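Local coordinates for protein alpha-glucosidase (Bacteroides thetaiotaomicron, PDB 5XFM) that hydrolyses beta-L-arabinopyranosides and alpha-galactosides as a bifunctional member of glycoside hydrolase family 97, at residues A[46-51]-A[147-152]; A[322-327]-A[546-551]; A[334-339]-A[373-378]. The protein carries 1 engineered substitution. All coordinates share one frame; numbering follows the deposited sequence.

Interaction 1. Residues A[46-51]-A[147-152]; sequences GKTMLE and RFPEQT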
# COMPACT_ATOMS: atom_id res chain seq x y z
N GLY A 46 -8.15 28.27 -0.96
CA GLY A 46 -8.83 29.10 -1.93
C GLY A 46 -8.57 28.72 -3.38
O GLY A 46 -9.17 29.27 -4.30
N LYS A 47 -7.68 27.75 -3.58
CA LYS A 47 -7.42 27.25 -4.92
C LYS A 47 -8.25 26.01 -5.20
O LYS A 47 -8.38 25.13 -4.34
CB LYS A 47 -5.93 26.95 -5.12
CG LYS A 47 -5.01 28.13 -4.89
CD LYS A 47 -5.33 29.27 -5.86
CE LYS A 47 -5.50 28.78 -7.30
NZ LYS A 47 -5.54 29.89 -8.29
N THR A 48 -8.84 25.96 -6.39
CA THR A 48 -9.60 24.80 -6.83
C THR A 48 -8.67 23.60 -6.99
O THR A 48 -7.68 23.66 -7.73
CB THR A 48 -10.32 25.07 -8.18
OG1 THR A 48 -11.10 26.27 -8.09
CG2 THR A 48 -11.24 23.90 -8.54
N MET A 49 -8.99 22.52 -6.30
CA MET A 49 -8.19 21.30 -6.35
C MET A 49 -8.97 20.20 -7.06
O MET A 49 -8.41 19.45 -7.87
CB MET A 49 -7.80 20.87 -4.94
CG MET A 49 -7.10 21.96 -4.15
SD MET A 49 -5.54 22.42 -4.92
CE MET A 49 -4.51 21.05 -4.43
N LEU A 50 -10.26 20.12 -6.76
CA LEU A 50 -11.16 19.31 -7.56
C LEU A 50 -12.29 20.20 -8.03
O LEU A 50 -12.90 20.91 -7.23
CB LEU A 50 -11.73 18.14 -6.77
CG LEU A 50 -10.89 16.87 -6.59
CD1 LEU A 50 -9.90 17.06 -5.46
CD2 LEU A 50 -11.80 15.68 -6.30
N GLU A 51 -12.55 20.20 -9.33
CA GLU A 51 -13.72 20.88 -9.84
C GLU A 51 -14.94 20.00 -9.61
O GLU A 51 -14.86 18.94 -8.99
CB GLU A 51 -13.55 21.27 -11.30
CG GLU A 51 -12.36 22.20 -11.50
CD GLU A 51 -12.22 22.69 -12.91
OE1 GLU A 51 -12.31 21.87 -13.84
OE2 GLU A 51 -12.08 23.92 -13.08
N ARG A 147 -13.00 15.17 -10.85
CA ARG A 147 -12.70 16.06 -11.96
C ARG A 147 -11.62 17.05 -11.54
O ARG A 147 -11.68 17.61 -10.45
CB ARG A 147 -13.95 16.78 -12.43
CG ARG A 147 -13.76 17.57 -13.70
CD ARG A 147 -15.01 18.35 -14.11
NE ARG A 147 -16.22 17.53 -14.22
CZ ARG A 147 -16.68 17.05 -15.38
NH1 ARG A 147 -16.00 17.27 -16.49
NH2 ARG A 147 -17.80 16.34 -15.42
N PHE A 148 -10.62 17.25 -12.39
CA PHE A 148 -9.46 18.07 -12.02
C PHE A 148 -9.32 19.34 -12.85
O PHE A 148 -9.81 19.41 -13.97
CB PHE A 148 -8.18 17.25 -12.11
CG PHE A 148 -8.14 16.10 -11.15
CD1 PHE A 148 -7.67 16.28 -9.86
CD2 PHE A 148 -8.58 14.85 -11.53
CE1 PHE A 148 -7.63 15.23 -8.96
CE2 PHE A 148 -8.54 13.79 -10.64
CZ PHE A 148 -8.07 13.98 -9.36
N PRO A 149 -8.65 20.36 -12.29
CA PRO A 149 -8.33 21.55 -13.09
C PRO A 149 -7.52 21.19 -14.32
O PRO A 149 -6.69 20.28 -14.29
CB PRO A 149 -7.53 22.42 -12.13
CG PRO A 149 -7.97 22.00 -10.78
CD PRO A 149 -8.25 20.53 -10.88
N GLU A 150 -7.76 21.94 -15.39
CA GLU A 150 -7.17 21.74 -16.71
C GLU A 150 -5.67 21.45 -16.71
O GLU A 150 -5.19 20.61 -17.47
CB GLU A 150 -7.50 22.97 -17.55
CG GLU A 150 -8.82 22.80 -18.29
CD GLU A 150 -9.21 24.00 -19.11
OE1 GLU A 150 -8.32 24.73 -19.58
OE2 GLU A 150 -10.44 24.23 -19.27
N GLN A 151 -4.92 22.16 -15.87
CA GLN A 151 -3.46 22.09 -15.92
C GLN A 151 -2.91 20.90 -15.13
O GLN A 151 -1.70 20.78 -14.93
CB GLN A 151 -2.84 23.39 -15.38
CG GLN A 151 -2.96 23.58 -13.88
CD GLN A 151 -4.33 24.08 -13.42
OE1 GLN A 151 -5.32 24.00 -14.15
NE2 GLN A 151 -4.38 24.60 -12.20
N THR A 152 -3.80 20.03 -14.67
CA THR A 152 -3.41 18.93 -13.79
C THR A 152 -2.61 17.85 -14.51
O THR A 152 -3.02 17.39 -15.58
CB THR A 152 -4.64 18.26 -13.15
OG1 THR A 152 -5.38 19.22 -12.38
CG2 THR A 152 -4.22 17.09 -12.27
O HOH W 1 -9.91 23.81 -15.26
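Glu51 donates its backbone N-H to Arg147 O over 3.0 Å, the one direct hydrogen bond between the segments. It is bent, with 132° at the hydrogen, and the donor stands well above the carbonyl plane. The same oxygen receives a CA-H...O contact from Leu50 CA at 3.4 Å. A water adds a second polar link, donating to Glu51 OE2 and accepting from Glu150 N at 2.9 Å. Glu51 CG lies anti to its carbonyl carbon (chi1 -60°), and the extended chain beyond it puts CD near Pro149 CA. The guanidinium of Arg147 turns elsewhere, to Lys52 O through NE and into a salt bridge with Glu228.

The Pro149 ring packs its CD and CG against two backbone carbonyls, CD 3.2 Å from Met49 O and CG 3.5 Å from Thr48 O. An alanine here would lack CG and CD and would probably open a gap against these two carbonyls. The apolar contact is looser: Leu50 CG approaches Phe148 CE1 at 4.4 Å, at an oblique angle to the ring. Phe148 also stacks on Phe199.

Met49 and Leu50 both face Val42, forming a classic beta bulge where strand 47-59 turns a corner. In the other segment, strand 136-147 gives way to a type I turn running from Pro149 to Thr152, closed by Thr152 N to Pro149 O at 2.9 Å. At this end of the strand pair the contact is made largely by backbone carbonyls, met by one bent N-H bond and by C-H groups, with a water bridging from Glu51.

Interaction 2. Residues A[322-327]-A[546-551]; sequences SAMGYE and FMKRVP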
# COMPACT_ATOMS: atom_id res chain seq x y z
N SER A 322 19.60 -16.71 11.84
CA SER A 322 20.15 -16.79 13.19
C SER A 322 21.36 -15.88 13.37
O SER A 322 21.48 -15.17 14.37
CB SER A 322 20.53 -18.23 13.52
OG SER A 322 20.83 -18.36 14.90
N ALA A 323 22.26 -15.90 12.39
CA ALA A 323 23.47 -15.08 12.42
C ALA A 323 23.13 -13.59 12.34
O ALA A 323 23.82 -12.75 12.92
CB ALA A 323 24.40 -15.47 11.27
N MET A 324 22.08 -13.27 11.60
CA MET A 324 21.63 -11.90 11.47
C MET A 324 20.79 -11.47 12.68
O MET A 324 20.52 -10.29 12.88
CB MET A 324 20.83 -11.73 10.18
CG MET A 324 21.69 -11.85 8.93
SD MET A 324 22.92 -10.53 8.79
CE MET A 324 21.86 -9.08 8.70
N GLY A 325 20.38 -12.45 13.48
CA GLY A 325 19.51 -12.17 14.62
C GLY A 325 18.11 -11.87 14.12
O GLY A 325 17.33 -11.20 14.80
N TYR A 326 17.80 -12.36 12.93
CA TYR A 326 16.48 -12.12 12.33
C TYR A 326 15.45 -13.07 12.92
O TYR A 326 15.76 -14.22 13.26
CB TYR A 326 16.53 -12.26 10.81
CG TYR A 326 17.03 -11.02 10.10
CD1 TYR A 326 17.58 -9.96 10.82
CD2 TYR A 326 16.92 -10.88 8.72
CE1 TYR A 326 18.02 -8.82 10.18
CE2 TYR A 326 17.36 -9.74 8.08
CZ TYR A 326 17.91 -8.72 8.81
OH TYR A 326 18.35 -7.58 8.18
N GLU A 327 14.22 -12.57 13.05
CA GLU A 327 13.13 -13.32 13.66
C GLU A 327 12.58 -14.43 12.78
O GLU A 327 12.09 -15.44 13.29
CB GLU A 327 11.99 -12.39 14.07
CG GLU A 327 12.32 -11.44 15.21
CD GLU A 327 13.28 -10.33 14.81
OE1 GLU A 327 13.13 -9.79 13.69
OE2 GLU A 327 14.17 -10.01 15.61
N PHE A 546 24.52 -2.46 9.92
CA PHE A 546 23.28 -1.70 9.91
C PHE A 546 22.07 -2.64 9.82
O PHE A 546 21.12 -2.52 10.60
CB PHE A 546 23.22 -0.70 8.76
CG PHE A 546 21.86 -0.07 8.58
CD1 PHE A 546 21.49 1.02 9.34
CD2 PHE A 546 20.95 -0.59 7.68
CE1 PHE A 546 20.24 1.60 9.19
CE2 PHE A 546 19.70 -0.02 7.53
CZ PHE A 546 19.34 1.07 8.28
N MET A 547 22.12 -3.56 8.86
CA MET A 547 20.99 -4.46 8.61
C MET A 547 20.68 -5.30 9.83
O MET A 547 19.55 -5.76 10.01
CB MET A 547 21.25 -5.34 7.39
CG MET A 547 21.21 -4.58 6.08
SD MET A 547 19.67 -3.65 5.91
CE MET A 547 18.48 -4.98 5.82
N LYS A 548 21.69 -5.52 10.67
CA LYS A 548 21.46 -6.21 11.94
C LYS A 548 20.58 -5.40 12.91
O LYS A 548 19.91 -5.98 13.77
CB LYS A 548 22.79 -6.56 12.60
CG LYS A 548 23.40 -7.85 12.07
CD LYS A 548 24.89 -7.93 12.37
CE LYS A 548 25.35 -9.38 12.50
NZ LYS A 548 26.35 -9.76 11.45
N ARG A 549 20.57 -4.08 12.78
CA ARG A 549 19.83 -3.22 13.71
C ARG A 549 18.58 -2.59 13.12
O ARG A 549 17.89 -1.82 13.79
CB ARG A 549 20.72 -2.11 14.26
CG ARG A 549 22.03 -2.58 14.88
CD ARG A 549 22.73 -1.46 15.63
NE ARG A 549 24.15 -1.38 15.28
CZ ARG A 549 24.75 -0.30 14.79
NH1 ARG A 549 24.05 0.82 14.60
NH2 ARG A 549 26.04 -0.33 14.50
N VAL A 550 18.28 -2.89 11.86
CA VAL A 550 17.16 -2.26 11.17
C VAL A 550 15.79 -2.53 11.83
O VAL A 550 15.47 -3.67 12.18
CB VAL A 550 17.12 -2.68 9.67
CG1 VAL A 550 16.75 -4.15 9.50
CG2 VAL A 550 16.18 -1.78 8.87
N PRO A 551 15.00 -1.47 12.04
CA PRO A 551 13.63 -1.63 12.52
C PRO A 551 12.66 -1.84 11.36
O PRO A 551 13.02 -1.55 10.22
CB PRO A 551 13.35 -0.31 13.25
CG PRO A 551 14.41 0.66 12.78
CD PRO A 551 15.39 -0.06 11.89
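Met324 and Lys548 bring the backbones closest, their CA atoms 5.7 Å apart, where helix 311-324 ends beside the C-terminal part of helix 541-549. The first helix closes in a Schellman motif with Gly325, at positive phi, as its C-prime residue; the bond from Gly325 N to Ser322 O within it is weak. The chain then leads through Tyr326 toward strand 328-331. In the second segment Arg549 N is bonded to Phe546 O at 2.7 Å, and Val550 and Pro551 follow in extended conformation.

The polar link is a hydrogen bond from the Tyr326 hydroxyl to Met547 O, 2.8 Å from OH. The acceptor lies at the edge of the phenol, near the ring plane, whereas the hydroxyl stands 48° out of the carbonyl plane of Met547. The hydrogen-bonded hydroxyl also has two carbon neighbours beside it: Met547 CE reaches within 3.5 Å of Tyr326 OH, and Val550 CG1 touches the same oxygen from 4.0 Å. Met324 lies over one face of the Tyr326 ring with its CB, toward the rim. Its chain is bent, and the chi3 of -62° brings CE to 4.0 Å from Met547 CB and 3.9 Å from Lys548 CG. Lys548 crosses Met324 at about a right angle, its CE lying 3.7 Å from Ala323 O.

Tyr326 also packs on Arg296 and Thr298 of strand 295-299, the barrel strand joined to 328-331 through helix 311-324 in a beta-alpha-beta crossover. From the second segment, Met547 and Val550 touch Thr519 of helix 512-521, and Phe546 extends to Leu639 and Ile641 of strand 636-641 in the C-terminal domain.

Interaction 3. Residues A[334-339]-A[373-378]; sequences WWDTRI and QGPVNR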
# COMPACT_ATOMS: atom_id res chain seq x y z
N TRP A 334 6.91 -24.13 -4.12
CA TRP A 334 7.35 -25.52 -4.38
C TRP A 334 7.70 -26.35 -3.14
O TRP A 334 8.03 -27.53 -3.28
CB TRP A 334 8.55 -25.58 -5.34
CG TRP A 334 8.30 -25.02 -6.70
CD1 TRP A 334 8.88 -23.90 -7.24
CD2 TRP A 334 7.41 -25.53 -7.69
NE1 TRP A 334 8.40 -23.70 -8.51
CE2 TRP A 334 7.50 -24.69 -8.81
CE3 TRP A 334 6.54 -26.63 -7.74
CZ2 TRP A 334 6.75 -24.90 -9.97
CZ3 TRP A 334 5.80 -26.84 -8.89
CH2 TRP A 334 5.91 -25.98 -9.99
N TRP A 335 7.65 -25.77 -1.95
CA TRP A 335 8.16 -26.48 -0.77
C TRP A 335 7.38 -27.75 -0.43
O TRP A 335 7.96 -28.73 0.07
CB TRP A 335 8.19 -25.56 0.46
CG TRP A 335 6.85 -25.15 1.00
CD1 TRP A 335 6.21 -23.96 0.78
CD2 TRP A 335 6.00 -25.90 1.89
NE1 TRP A 335 5.02 -23.93 1.45
CE2 TRP A 335 4.86 -25.11 2.14
CE3 TRP A 335 6.09 -27.16 2.48
CZ2 TRP A 335 3.82 -25.54 2.96
CZ3 TRP A 335 5.05 -27.59 3.29
CH2 TRP A 335 3.93 -26.78 3.52
N ASP A 336 6.09 -27.77 -0.72
CA ASP A 336 5.27 -28.92 -0.35
C ASP A 336 5.62 -30.14 -1.18
O ASP A 336 5.39 -31.27 -0.76
CB ASP A 336 3.79 -28.61 -0.52
CG ASP A 336 3.41 -28.42 -1.97
OD1 ASP A 336 4.08 -27.61 -2.64
OD2 ASP A 336 2.48 -29.10 -2.45
N THR A 337 6.17 -29.90 -2.36
CA THR A 337 6.47 -30.98 -3.29
C THR A 337 7.97 -31.33 -3.34
O THR A 337 8.33 -32.45 -3.70
CB THR A 337 5.95 -30.62 -4.69
OG1 THR A 337 5.69 -31.82 -5.44
CG2 THR A 337 6.92 -29.74 -5.44
N ARG A 338 8.83 -30.38 -3.00
CA ARG A 338 10.28 -30.58 -3.09
C ARG A 338 10.94 -30.77 -1.72
O ARG A 338 12.10 -31.16 -1.63
CB ARG A 338 10.93 -29.41 -3.83
CG ARG A 338 10.49 -29.33 -5.27
CD ARG A 338 11.09 -28.14 -6.00
NE ARG A 338 10.45 -27.97 -7.31
CZ ARG A 338 10.84 -27.10 -8.23
NH1 ARG A 338 11.87 -26.31 -8.01
NH2 ARG A 338 10.18 -27.02 -9.38
N ILE A 339 10.19 -30.48 -0.65
CA ILE A 339 10.64 -30.73 0.72
C ILE A 339 9.63 -31.59 1.48
O ILE A 339 10.00 -32.56 2.15
CB ILE A 339 10.89 -29.42 1.49
CG1 ILE A 339 12.01 -28.61 0.83
CG2 ILE A 339 11.24 -29.71 2.94
CD1 ILE A 339 12.11 -27.17 1.29
N GLN A 373 2.80 -24.06 -9.16
CA GLN A 373 3.62 -23.90 -7.95
C GLN A 373 2.83 -24.04 -6.61
O GLN A 373 1.82 -23.39 -6.35
CB GLN A 373 4.40 -22.59 -8.04
CG GLN A 373 4.12 -21.67 -9.22
CD GLN A 373 4.78 -20.34 -8.94
OE1 GLN A 373 5.93 -20.26 -8.45
NE2 GLN A 373 4.13 -19.30 -9.38
N GLY A 374 3.33 -24.93 -5.75
CA GLY A 374 2.56 -25.37 -4.61
C GLY A 374 3.10 -24.87 -3.30
O GLY A 374 4.16 -24.25 -3.26
N PRO A 375 2.36 -25.14 -2.21
CA PRO A 375 1.12 -25.92 -2.31
C PRO A 375 -0.07 -25.13 -2.87
O PRO A 375 -0.28 -23.98 -2.48
CB PRO A 375 0.86 -26.33 -0.85
CG PRO A 375 1.56 -25.30 -0.03
CD PRO A 375 2.73 -24.81 -0.83
N VAL A 376 -0.82 -25.76 -3.77
CA VAL A 376 -2.05 -25.20 -4.32
C VAL A 376 -3.25 -25.89 -3.66
O VAL A 376 -3.10 -26.99 -3.12
CB VAL A 376 -2.16 -25.36 -5.86
CG1 VAL A 376 -1.20 -24.41 -6.58
CG2 VAL A 376 -1.92 -26.81 -6.28
N ASN A 377 -4.41 -25.23 -3.68
CA ASN A 377 -5.66 -25.81 -3.20
C ASN A 377 -5.70 -26.07 -1.70
O ASN A 377 -6.47 -26.91 -1.23
CB ASN A 377 -5.95 -27.12 -3.94
CG ASN A 377 -6.03 -26.93 -5.43
OD1 ASN A 377 -6.50 -25.90 -5.90
ND2 ASN A 377 -5.50 -27.89 -6.18
N ARG A 378 -4.90 -25.32 -0.96
CA ARG A 378 -4.93 -25.42 0.49
C ARG A 378 -5.55 -24.18 1.17
O ARG A 378 -5.67 -24.16 2.39
CB ARG A 378 -3.52 -25.66 1.02
CG ARG A 378 -2.89 -27.00 0.61
CD ARG A 378 -3.77 -28.18 1.01
NE ARG A 378 -3.27 -29.46 0.48
CZ ARG A 378 -2.49 -30.31 1.15
NH1 ARG A 378 -2.09 -30.04 2.39
NH2 ARG A 378 -2.11 -31.44 0.57
O HOH W 2 0.98 -28.67 -4.49
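Trp334 and Asp336, in the segment that follows barrel strand 328-331, meet Gln373, Gly374 and Pro375 of the long loop after the adjacent strand 357-363. Trp334 N donates to Gly374 O over 2.9 Å. The indole of Trp334 takes a CH-pi contact on one face: Gln373 CA stands 3.7 Å from the centroid of the six-membered ring, only 10° off its normal, and Gln373 CB lies at 3.8 Å from CE2. Arg338 NH2 lies above the centre of the opposite face of the indole.

Both segments follow the C-terminal ends of their strands, the end of a TIM barrel at which active sites lie. Trp334 occupies the N-cap position of the short helix 335-338. The peptide bond between Gly374 and Pro375 is cis, and Asp336 OD1 lies against it, 3.0 Å from Pro375 N, which has no hydrogen to give. Gly374, with no side chain, lets OD1 lie close to this peptide. Asp336 OD2 instead accepts from a water at 2.6 Å, whose bond from Val376 N is weak.

With Trp335 CG between the backbone N and the carbonyl carbon (chi1 68°), the indole is turned so that Pro375 CD lies 3.3 Å from NE1, over one face toward its rim, while NE1 itself donates to Trp361 O.

The three contacts are separate from one another. Interaction 1 lies in the N-terminal part of the protein, and its centre is 47 Å from that of interaction 2 and 51 Å from that of interaction 3, on the other side of the chain's centre from both. Interactions 2 and 3 share the barrel, their nearest atoms about 16 Å apart; the chain between 322-327 and 546-551 includes both segments of interaction 3. A calcium ion is held by Glu174, from the N-terminal part, with Glu452 and Glu458 from the barrel part. Of the contacts, interaction 3 approaches that site, the Gln373 side chain lying about 8 Å from the calcium ion.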